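Local structure of octaprenyl Pyrophosphate Synthase (Helicobacter pylori, 3TC1) at residues B[138-143]-B[155-160]. The protein probably condenses farnesyl diphosphate with successive isopentenyl diphosphate units, with the help of magnesium, to build the all-trans octaprenyl chain. Residues are numbered along the deposited sequence; the frame is centred on the assembly and turned at random.
Sequences EIEDVF and YWRILE
The short helical segments 138-143 and 155-160 run roughly antiparallel, at 144° between their N-to-C directions, and their axes approach to 9.1 Å where D141 CA lies 6.1 Å from I158 CA. Two adjacent residues on each side make the contact. I158 supplies its apolar centre: CG1 rests on E140 CB at 3.9 Å, while both methyls press on D141 from the same side. Its CG1 lies opposite the carbonyl carbon; this chi1 (-66°) with an extended chi2 carries CD1 to 3.7 Å from D141 CA as CG2 comes to 3.5 Å from D141 OD1. The D141 and I158 side chains cross nearly at right angles; OD1 lies against methyl groups, and no hydrogen bond spans the segments. D141 OD2 has a weak, long ion pair with K162.

The two segments belong to helices 121-144 and 152-177, consecutive members of the all-helical polyprenyl synthase fold, joined by a short connection. A bound magnesium ion lies about 9 Å from the side chain of D141, placing the pair near the metal region without making D141 a ligand.

On the side facing the second subunit, E140 and R157 form a salt bridge, with OE1 2.8 Å from NE. The extended arginine chain crosses the glutamate, and the carboxylate and guanidinium planes stand 80° apart. OE1 lies over one guanidinium face, an approach unlike the coplanar, two-pronged pairing of these groups. The other oxygen, OE2, is close to D161 OD2, a like-charge proximity probably offset by R157 and by the weak, long pair with R136. R157 also donates through NH2 to the backbone O of E21 in the second subunit, while F24 of that subunit packs on E140, tying both partners of the salt bridge to the dimer interface.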
ATOM      1  N   GLU B 138      -4.823   5.678 -10.089  1.00 19.85           N
ATOM      2  CA  GLU B 138      -5.202   6.582  -9.015  1.00 21.01           C
ATOM      3  C   GLU B 138      -4.444   7.901  -9.178  1.00 20.24           C
ATOM      4  O   GLU B 138      -5.022   8.977  -9.041  1.00 21.29           O
ATOM      5  CB  GLU B 138      -4.886   5.953  -7.656  1.00 28.50           C
ATOM      6  CG  GLU B 138      -5.154   6.875  -6.480  1.00 32.69           C
ATOM      7  CD  GLU B 138      -6.616   7.275  -6.357  1.00 37.34           C
ATOM      8  OE1 GLU B 138      -6.918   8.122  -5.491  1.00 39.03           O
ATOM      9  OE2 GLU B 138      -7.460   6.746  -7.114  1.00 37.70           O
ATOM     10  N   ILE B 139      -3.155   7.812  -9.482  1.00 19.58           N
ATOM     11  CA  ILE B 139      -2.340   9.006  -9.672  1.00 21.70           C
ATOM     12  C   ILE B 139      -2.821   9.774 -10.893  1.00 20.02           C
ATOM     13  O   ILE B 139      -2.908  10.998 -10.871  1.00 21.12           O
ATOM     14  CB  ILE B 139      -0.854   8.648  -9.848  1.00 29.60           C
ATOM     15  CG1 ILE B 139      -0.299   8.122  -8.527  1.00 30.45           C
ATOM     16  CG2 ILE B 139      -0.065   9.873 -10.300  1.00 31.48           C
ATOM     17  CD1 ILE B 139       1.147   7.689  -8.601  1.00 31.70           C
ATOM     18  N   GLU B 140      -3.126   9.047 -11.959  1.00 18.20           N
ATOM     19  CA  GLU B 140      -3.621   9.660 -13.181  1.00 19.58           C
ATOM     20  C   GLU B 140      -4.922  10.407 -12.890  1.00 18.07           C
ATOM     21  O   GLU B 140      -5.119  11.536 -13.327  1.00 17.37           O
ATOM     22  CB  GLU B 140      -3.881   8.582 -14.238  1.00 29.60           C
ATOM     23  CG  GLU B 140      -2.623   8.026 -14.895  1.00 34.44           C
ATOM     24  CD  GLU B 140      -2.877   6.754 -15.697  1.00 38.23           C
ATOM     25  OE1 GLU B 140      -1.994   6.369 -16.495  1.00 39.29           O
ATOM     26  OE2 GLU B 140      -3.947   6.128 -15.526  1.00 39.13           O
ATOM     27  N   ASP B 141      -5.802   9.768 -12.131  1.00 19.57           N
ATOM     28  CA  ASP B 141      -7.091  10.358 -11.800  1.00 20.95           C
ATOM     29  C   ASP B 141      -6.987  11.686 -11.049  1.00 22.57           C
ATOM     30  O   ASP B 141      -7.686  12.642 -11.378  1.00 18.41           O
ATOM     31  CB  ASP B 141      -7.923   9.355 -10.995  1.00 26.64           C
ATOM     32  CG  ASP B 141      -9.426   9.589 -11.131  1.00 29.04           C
ATOM     33  OD1 ASP B 141      -9.868  10.060 -12.202  1.00 30.09           O
ATOM     34  OD2 ASP B 141     -10.165   9.281 -10.174  1.00 31.94           O
ATOM     35  N   VAL B 142      -6.125  11.788 -10.046  1.00 23.29           N
ATOM     36  CA  VAL B 142      -6.081  13.069  -9.355  1.00 23.69           C
ATOM     37  C   VAL B 142      -5.262  14.111 -10.124  1.00 22.10           C
ATOM     38  O   VAL B 142      -5.539  15.302 -10.004  1.00 21.90           O
ATOM     39  CB  VAL B 142      -5.622  12.922  -7.850  1.00 41.91           C
ATOM     40  CG1 VAL B 142      -5.262  11.469  -7.557  1.00 42.64           C
ATOM     41  CG2 VAL B 142      -4.447  13.856  -7.531  1.00 42.69           C
ATOM     42  N   PHE B 143      -4.277  13.699 -10.927  1.00 18.38           N
ATOM     43  CA  PHE B 143      -3.523  14.697 -11.694  1.00 18.30           C
ATOM     44  C   PHE B 143      -4.435  15.248 -12.803  1.00 17.24           C
ATOM     45  O   PHE B 143      -4.491  16.456 -13.035  1.00 16.59           O
ATOM     46  CB  PHE B 143      -2.246  14.108 -12.316  1.00 20.89           C
ATOM     47  CG  PHE B 143      -1.041  14.169 -11.413  1.00 25.84           C
ATOM     48  CD1 PHE B 143      -1.015  13.462 -10.214  1.00 26.63           C
ATOM     49  CD2 PHE B 143       0.069  14.934 -11.762  1.00 27.76           C
ATOM     50  CE1 PHE B 143       0.100  13.515  -9.373  1.00 28.29           C
ATOM     51  CE2 PHE B 143       1.185  14.994 -10.930  1.00 28.81           C
ATOM     52  CZ  PHE B 143       1.200  14.283  -9.734  1.00 29.09           C
ATOM     53  N   TYR B 155      -9.489   9.882 -19.970  1.00 14.82           N
ATOM     54  CA  TYR B 155     -10.572   9.308 -19.184  1.00 14.47           C
ATOM     55  C   TYR B 155     -10.572   7.791 -19.344  1.00 13.64           C
ATOM     56  O   TYR B 155     -10.630   7.049 -18.358  1.00 14.24           O
ATOM     57  CB  TYR B 155     -11.917   9.884 -19.661  1.00 12.94           C
ATOM     58  CG  TYR B 155     -13.132   9.183 -19.106  1.00 13.87           C
ATOM     59  CD1 TYR B 155     -13.541   9.385 -17.791  1.00 14.67           C
ATOM     60  CD2 TYR B 155     -13.865   8.300 -19.897  1.00 15.52           C
ATOM     61  CE1 TYR B 155     -14.657   8.725 -17.275  1.00 17.58           C
ATOM     62  CE2 TYR B 155     -14.978   7.632 -19.394  1.00 16.23           C
ATOM     63  CZ  TYR B 155     -15.367   7.848 -18.087  1.00 16.10           C
ATOM     64  OH  TYR B 155     -16.459   7.179 -17.586  1.00 17.09           O
ATOM     65  N   TRP B 156     -10.508   7.334 -20.591  1.00 14.08           N
ATOM     66  CA  TRP B 156     -10.503   5.899 -20.883  1.00 12.78           C
ATOM     67  C   TRP B 156      -9.312   5.192 -20.243  1.00 12.71           C
ATOM     68  O   TRP B 156      -9.435   4.069 -19.763  1.00 12.29           O
ATOM     69  CB  TRP B 156     -10.493   5.673 -22.396  1.00 14.49           C
ATOM     70  CG  TRP B 156     -11.780   6.067 -23.064  1.00 14.79           C
ATOM     71  CD1 TRP B 156     -11.924   6.869 -24.165  1.00 14.68           C
ATOM     72  CD2 TRP B 156     -13.099   5.665 -22.684  1.00 15.21           C
ATOM     73  NE1 TRP B 156     -13.254   6.988 -24.491  1.00 14.81           N
ATOM     74  CE2 TRP B 156     -13.998   6.260 -23.599  1.00 14.45           C
ATOM     75  CE3 TRP B 156     -13.612   4.856 -21.658  1.00 14.50           C
ATOM     76  CZ2 TRP B 156     -15.381   6.074 -23.520  1.00 16.16           C
ATOM     77  CZ3 TRP B 156     -14.990   4.669 -21.580  1.00 20.44           C
ATOM     78  CH2 TRP B 156     -15.859   5.278 -22.508  1.00 16.30           C
ATOM     79  N   ARG B 157      -8.162   5.854 -20.235  1.00 14.54           N
ATOM     80  CA  ARG B 157      -6.965   5.275 -19.630  1.00 16.28           C
ATOM     81  C   ARG B 157      -7.178   5.107 -18.131  1.00 15.05           C
ATOM     82  O   ARG B 157      -6.804   4.086 -17.545  1.00 13.70           O
ATOM     83  CB  ARG B 157      -5.752   6.170 -19.894  1.00 38.29           C
ATOM     84  CG  ARG B 157      -4.464   5.619 -19.315  1.00 45.37           C
ATOM     85  CD  ARG B 157      -3.254   6.416 -19.759  1.00 51.84           C
ATOM     86  NE  ARG B 157      -2.020   5.846 -19.224  1.00 55.89           N
ATOM     87  CZ  ARG B 157      -0.802   6.264 -19.547  1.00 57.61           C
ATOM     88  NH1 ARG B 157      -0.645   7.259 -20.409  1.00 59.04           N
ATOM     89  NH2 ARG B 157       0.262   5.685 -19.006  1.00 59.33           N
ATOM     90  N   ILE B 158      -7.790   6.109 -17.509  1.00 14.33           N
ATOM     91  CA  ILE B 158      -8.059   6.049 -16.075  1.00 16.56           C
ATOM     92  C   ILE B 158      -9.047   4.933 -15.750  1.00 16.67           C
ATOM     93  O   ILE B 158      -8.831   4.164 -14.814  1.00 16.46           O
ATOM     94  CB  ILE B 158      -8.622   7.392 -15.553  1.00 15.71           C
ATOM     95  CG1 ILE B 158      -7.547   8.477 -15.670  1.00 18.41           C
ATOM     96  CG2 ILE B 158      -9.107   7.236 -14.112  1.00 16.57           C
ATOM     97  CD1 ILE B 158      -8.026   9.882 -15.319  1.00 16.63           C
ATOM     98  N   LEU B 159     -10.129   4.842 -16.522  1.00 16.34           N
ATOM     99  CA  LEU B 159     -11.126   3.801 -16.287  1.00 18.01           C
ATOM    100  C   LEU B 159     -10.508   2.415 -16.386  1.00 16.82           C
ATOM    101  O   LEU B 159     -10.790   1.538 -15.566  1.00 16.53           O
ATOM    102  CB  LEU B 159     -12.281   3.908 -17.291  1.00 21.44           C
ATOM    103  CG  LEU B 159     -13.595   4.403 -16.681  1.00 24.45           C
ATOM    104  CD1 LEU B 159     -13.387   5.826 -16.201  1.00 27.83           C
ATOM    105  CD2 LEU B 159     -14.739   4.337 -17.694  1.00 23.94           C
ATOM    106  N   GLU B 160      -9.669   2.223 -17.397  1.00 16.33           N
ATOM    107  CA  GLU B 160      -9.002   0.944 -17.611  1.00 18.83           C
ATOM    108  C   GLU B 160      -8.037   0.617 -16.466  1.00 18.64           C
ATOM    109  O   GLU B 160      -8.021  -0.510 -15.951  1.00 17.07           O
ATOM    110  CB  GLU B 160      -8.245   0.976 -18.940  1.00 22.51           C
ATOM    111  CG  GLU B 160      -9.137   1.045 -20.169  1.00 27.23           C
ATOM    112  CD  GLU B 160      -8.409   1.602 -21.384  1.00 31.30           C
ATOM    113  OE1 GLU B 160      -7.162   1.559 -21.395  1.00 34.61           O
ATOM    114  OE2 GLU B 160      -9.077   2.075 -22.329  1.00 31.84           O
TER